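Local coordinates for putative SnoaL-like polyketide cyclase (Shewanella putrefaciens, PDB 3GZB), which is of unestablished function but belongs to the SnoaL-like family of the NTF2 clan and may act as a polyketide cyclase, at residues 24-29 and 124-129. Sequence-based numbering, arbitrary orientation.
Sequences QLAVKY and TSLKLD
Leu25, Ala26 and Tyr29 of helix 21-34 pack on Leu126 and Leu128 of strand 115-129 in a buried, wholly apolar helix-on-sheet contact. The helix packs on the concave face of the curved sheet, consistent with an NTF2-like fold. The axes of the short segments 24-29 and 124-129 approach to 10.0 Å, with 113° between their N-to-C directions. Leu126 does most of the touching, with both methyls. Its CD1 lies 3.8 Å from Ala26 CB and 3.6 Å from Tyr29 CD2. Its CD2 reaches further along the same side of the ring, 3.7 Å from Tyr29 CE2. The Leu126 side chain meets the ring obliquely. Tyr29 CG is anti to the backbone N (chi1 174°), which places the ring against the Leu126 methyls. The backbones come nearest at Ala26 and Leu126, whose CA atoms are 7.2 Å apart. Leu128 makes a longer contact: its CD1 is 4.4 Å from Leu25 CB. The polar end of Tyr29 is satisfied beyond this contact: Tyr29 OH is hydrogen-bonded with Tyr45 OH and with His138 ND1. Phe44 meets the Tyr29 ring edge-to-face and also touches Leu25. Strand 115-129 runs between antiparallel strands 93-103 and 134-142. From these neighbours, Val94 touches Ala26 and Leu128, while Val135 packs on Tyr29, so the helix rests across three strands.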
ATOM      1  N   GLN A  24      13.901   3.837  -9.036  1.00  8.55           N
ATOM      2  CA  GLN A  24      14.474   3.300 -10.262  1.00  6.98           C
ATOM      3  C   GLN A  24      14.821   1.837 -10.057  1.00  8.14           C
ATOM      4  O   GLN A  24      14.607   1.020 -10.948  1.00  9.36           O
ATOM      5  CB  GLN A  24      15.707   4.104 -10.684  1.00  6.74           C
ATOM      6  CG  GLN A  24      15.431   5.515 -11.153  1.00  7.94           C
ATOM      7  CD  GLN A  24      16.623   6.178 -11.773  1.00 11.79           C
ATOM      8  OE1 GLN A  24      17.322   5.555 -12.611  1.00 10.49           O
ATOM      9  NE2 GLN A  24      16.868   7.427 -11.390  1.00 10.17           N
ATOM     10  N   LEU A  25      15.331   1.520  -8.891  1.00  8.96           N
ATOM     11  CA  LEU A  25      15.664   0.122  -8.615  1.00  8.70           C
ATOM     12  C   LEU A  25      14.414  -0.753  -8.498  1.00 11.15           C
ATOM     13  O   LEU A  25      14.394  -1.877  -8.979  1.00 10.37           O
ATOM     14  CB  LEU A  25      16.556  -0.002  -7.375  1.00  8.52           C
ATOM     15  CG  LEU A  25      17.174  -1.386  -7.121  1.00  9.37           C
ATOM     16  CD1 LEU A  25      18.107  -1.823  -8.295  1.00 11.54           C
ATOM     17  CD2 LEU A  25      17.927  -1.425  -5.776  1.00 12.45           C
ATOM     18  N   ALA A  26      13.359  -0.217  -7.878  1.00  9.21           N
ATOM     19  CA  ALA A  26      12.112  -0.916  -7.789  1.00  7.58           C
ATOM     20  C   ALA A  26      11.590  -1.246  -9.169  1.00  8.80           C
ATOM     21  O   ALA A  26      11.050  -2.338  -9.355  1.00  9.27           O
ATOM     22  CB  ALA A  26      11.075  -0.058  -7.034  1.00  8.87           C
ATOM     23  N   VAL A  27      11.704  -0.327 -10.132  1.00  8.28           N
ATOM     24  CA  VAL A  27      11.255  -0.603 -11.486  1.00  9.33           C
ATOM     25  C   VAL A  27      11.981  -1.828 -12.075  1.00  9.51           C
ATOM     26  O   VAL A  27      11.355  -2.721 -12.696  1.00  9.47           O
ATOM     27  CB  VAL A  27      11.398   0.619 -12.390  1.00  9.35           C
ATOM     28  CG1 VAL A  27      11.083   0.297 -13.852  1.00 10.85           C
ATOM     29  CG2 VAL A  27      10.508   1.800 -11.877  1.00 11.84           C
ATOM     30  N   LYS A  28      13.288  -1.900 -11.918  1.00  9.63           N
ATOM     31  CA  LYS A  28      14.075  -3.054 -12.406  0.50  8.75           C
ATOM     32  C   LYS A  28      13.580  -4.365 -11.816  1.00 10.05           C
ATOM     33  O   LYS A  28      13.407  -5.366 -12.524  1.00  9.54           O
ATOM     34  CB  LYS A  28      15.559  -2.866 -12.071  0.50 11.16           C
ATOM     35  CG  LYS A  28      16.175  -1.616 -12.729  0.50 11.79           C
ATOM     36  CD  LYS A  28      17.656  -1.689 -12.722  0.50 19.90           C
ATOM     37  CE  LYS A  28      18.282  -0.686 -13.665  0.50 20.85           C
ATOM     38  NZ  LYS A  28      19.709  -1.026 -13.810  0.50 18.57           N
ATOM     39  N   TYR A  29      13.376  -4.349 -10.511  1.00  8.52           N
ATOM     40  CA  TYR A  29      12.838  -5.548  -9.824  1.00  8.89           C
ATOM     41  C   TYR A  29      11.470  -5.973 -10.337  1.00  9.89           C
ATOM     42  O   TYR A  29      11.262  -7.146 -10.650  1.00  9.19           O
ATOM     43  CB  TYR A  29      12.831  -5.317  -8.350  1.00  9.25           C
ATOM     44  CG  TYR A  29      12.170  -6.388  -7.508  1.00  8.73           C
ATOM     45  CD1 TYR A  29      12.866  -7.488  -7.078  1.00  8.94           C
ATOM     46  CD2 TYR A  29      10.843  -6.302  -7.143  1.00  9.47           C
ATOM     47  CE1 TYR A  29      12.260  -8.419  -6.234  1.00  9.72           C
ATOM     48  CE2 TYR A  29      10.230  -7.222  -6.337  1.00 11.24           C
ATOM     49  CZ  TYR A  29      10.931  -8.304  -5.904  1.00 10.14           C
ATOM     50  OH  TYR A  29      10.377  -9.242  -5.053  1.00 10.01           O
ATOM     51  N   THR A 124       1.724  -2.797  -3.523  1.00  8.09           N
ATOM     52  CA  THR A 124       2.993  -3.544  -3.338  1.00  8.70           C
ATOM     53  C   THR A 124       4.024  -2.575  -2.751  1.00  9.27           C
ATOM     54  O   THR A 124       4.187  -1.457  -3.282  1.00 10.06           O
ATOM     55  CB  THR A 124       3.499  -4.091  -4.677  1.00 10.60           C
ATOM     56  OG1 THR A 124       2.550  -5.075  -5.108  1.00  9.53           O
ATOM     57  CG2 THR A 124       4.909  -4.709  -4.569  1.00 11.82           C
ATOM     58  N   SER A 125       4.710  -2.958  -1.674  1.00  9.24           N
ATOM     59  CA  SER A 125       5.803  -2.174  -1.157  1.00  9.84           C
ATOM     60  C   SER A 125       7.054  -2.998  -1.181  1.00  8.93           C
ATOM     61  O   SER A 125       7.055  -4.223  -0.983  1.00 10.63           O
ATOM     62  CB  SER A 125       5.524  -1.632   0.240  1.00 10.59           C
ATOM     63  OG  SER A 125       5.395  -2.695   1.198  1.00 12.51           O
ATOM     64  N   LEU A 126       8.176  -2.326  -1.403  1.00  8.66           N
ATOM     65  CA  LEU A 126       9.513  -2.925  -1.379  1.00  9.96           C
ATOM     66  C   LEU A 126      10.379  -2.154  -0.406  1.00 10.68           C
ATOM     67  O   LEU A 126      10.493  -0.925  -0.513  1.00 11.49           O
ATOM     68  CB  LEU A 126      10.172  -2.901  -2.764  1.00 10.59           C
ATOM     69  CG  LEU A 126       9.391  -3.505  -3.923  1.00 10.10           C
ATOM     70  CD1 LEU A 126      10.164  -3.313  -5.242  1.00 10.72           C
ATOM     71  CD2 LEU A 126       9.098  -4.956  -3.661  1.00 10.60           C
ATOM     72  N   LYS A 127      11.018  -2.863   0.504  1.00  8.67           N
ATOM     73  CA  LYS A 127      12.079  -2.285   1.319  0.50  9.91           C
ATOM     74  C   LYS A 127      13.389  -2.746   0.680  1.00  9.31           C
ATOM     75  O   LYS A 127      13.607  -3.965   0.518  1.00 11.07           O
ATOM     76  CB  LYS A 127      11.962  -2.765   2.768  0.50 11.41           C
ATOM     77  CG  LYS A 127      12.885  -2.073   3.753  0.50 17.65           C
ATOM     78  CD  LYS A 127      12.639  -0.564   3.849  0.50 19.79           C
ATOM     79  CE  LYS A 127      13.512   0.046   4.957  0.50 21.49           C
ATOM     80  NZ  LYS A 127      13.692   1.521   4.822  0.50 28.06           N
ATOM     81  N   LEU A 128      14.230  -1.793   0.296  1.00  9.74           N
ATOM     82  CA  LEU A 128      15.421  -2.024  -0.458  1.00  9.36           C
ATOM     83  C   LEU A 128      16.667  -1.810   0.391  1.00 10.48           C
ATOM     84  O   LEU A 128      16.700  -0.941   1.275  1.00 12.77           O
ATOM     85  CB  LEU A 128      15.486  -1.053  -1.639  1.00  9.58           C
ATOM     86  CG  LEU A 128      14.257  -1.159  -2.566  1.00 13.25           C
ATOM     87  CD1 LEU A 128      14.322  -0.035  -3.599  1.00 16.77           C
ATOM     88  CD2 LEU A 128      14.154  -2.451  -3.219  1.00 18.87           C
ATOM     89  N   ASP A 129      17.683  -2.620   0.096  1.00 10.61           N
ATOM     90  CA  ASP A 129      19.070  -2.411   0.578  1.00 12.69           C
ATOM     91  C   ASP A 129      19.835  -1.892  -0.628  1.00 12.84           C
ATOM     92  O   ASP A 129      20.200  -2.660  -1.553  1.00 11.68           O
ATOM     93  CB  ASP A 129      19.589  -3.752   1.116  1.00 14.82           C
ATOM     94  CG  ASP A 129      21.087  -3.749   1.434  1.00 17.69           C
ATOM     95  OD1 ASP A 129      21.759  -2.728   1.217  1.00 16.70           O
ATOM     96  OD2 ASP A 129      21.569  -4.832   1.873  1.00 21.66           O
TER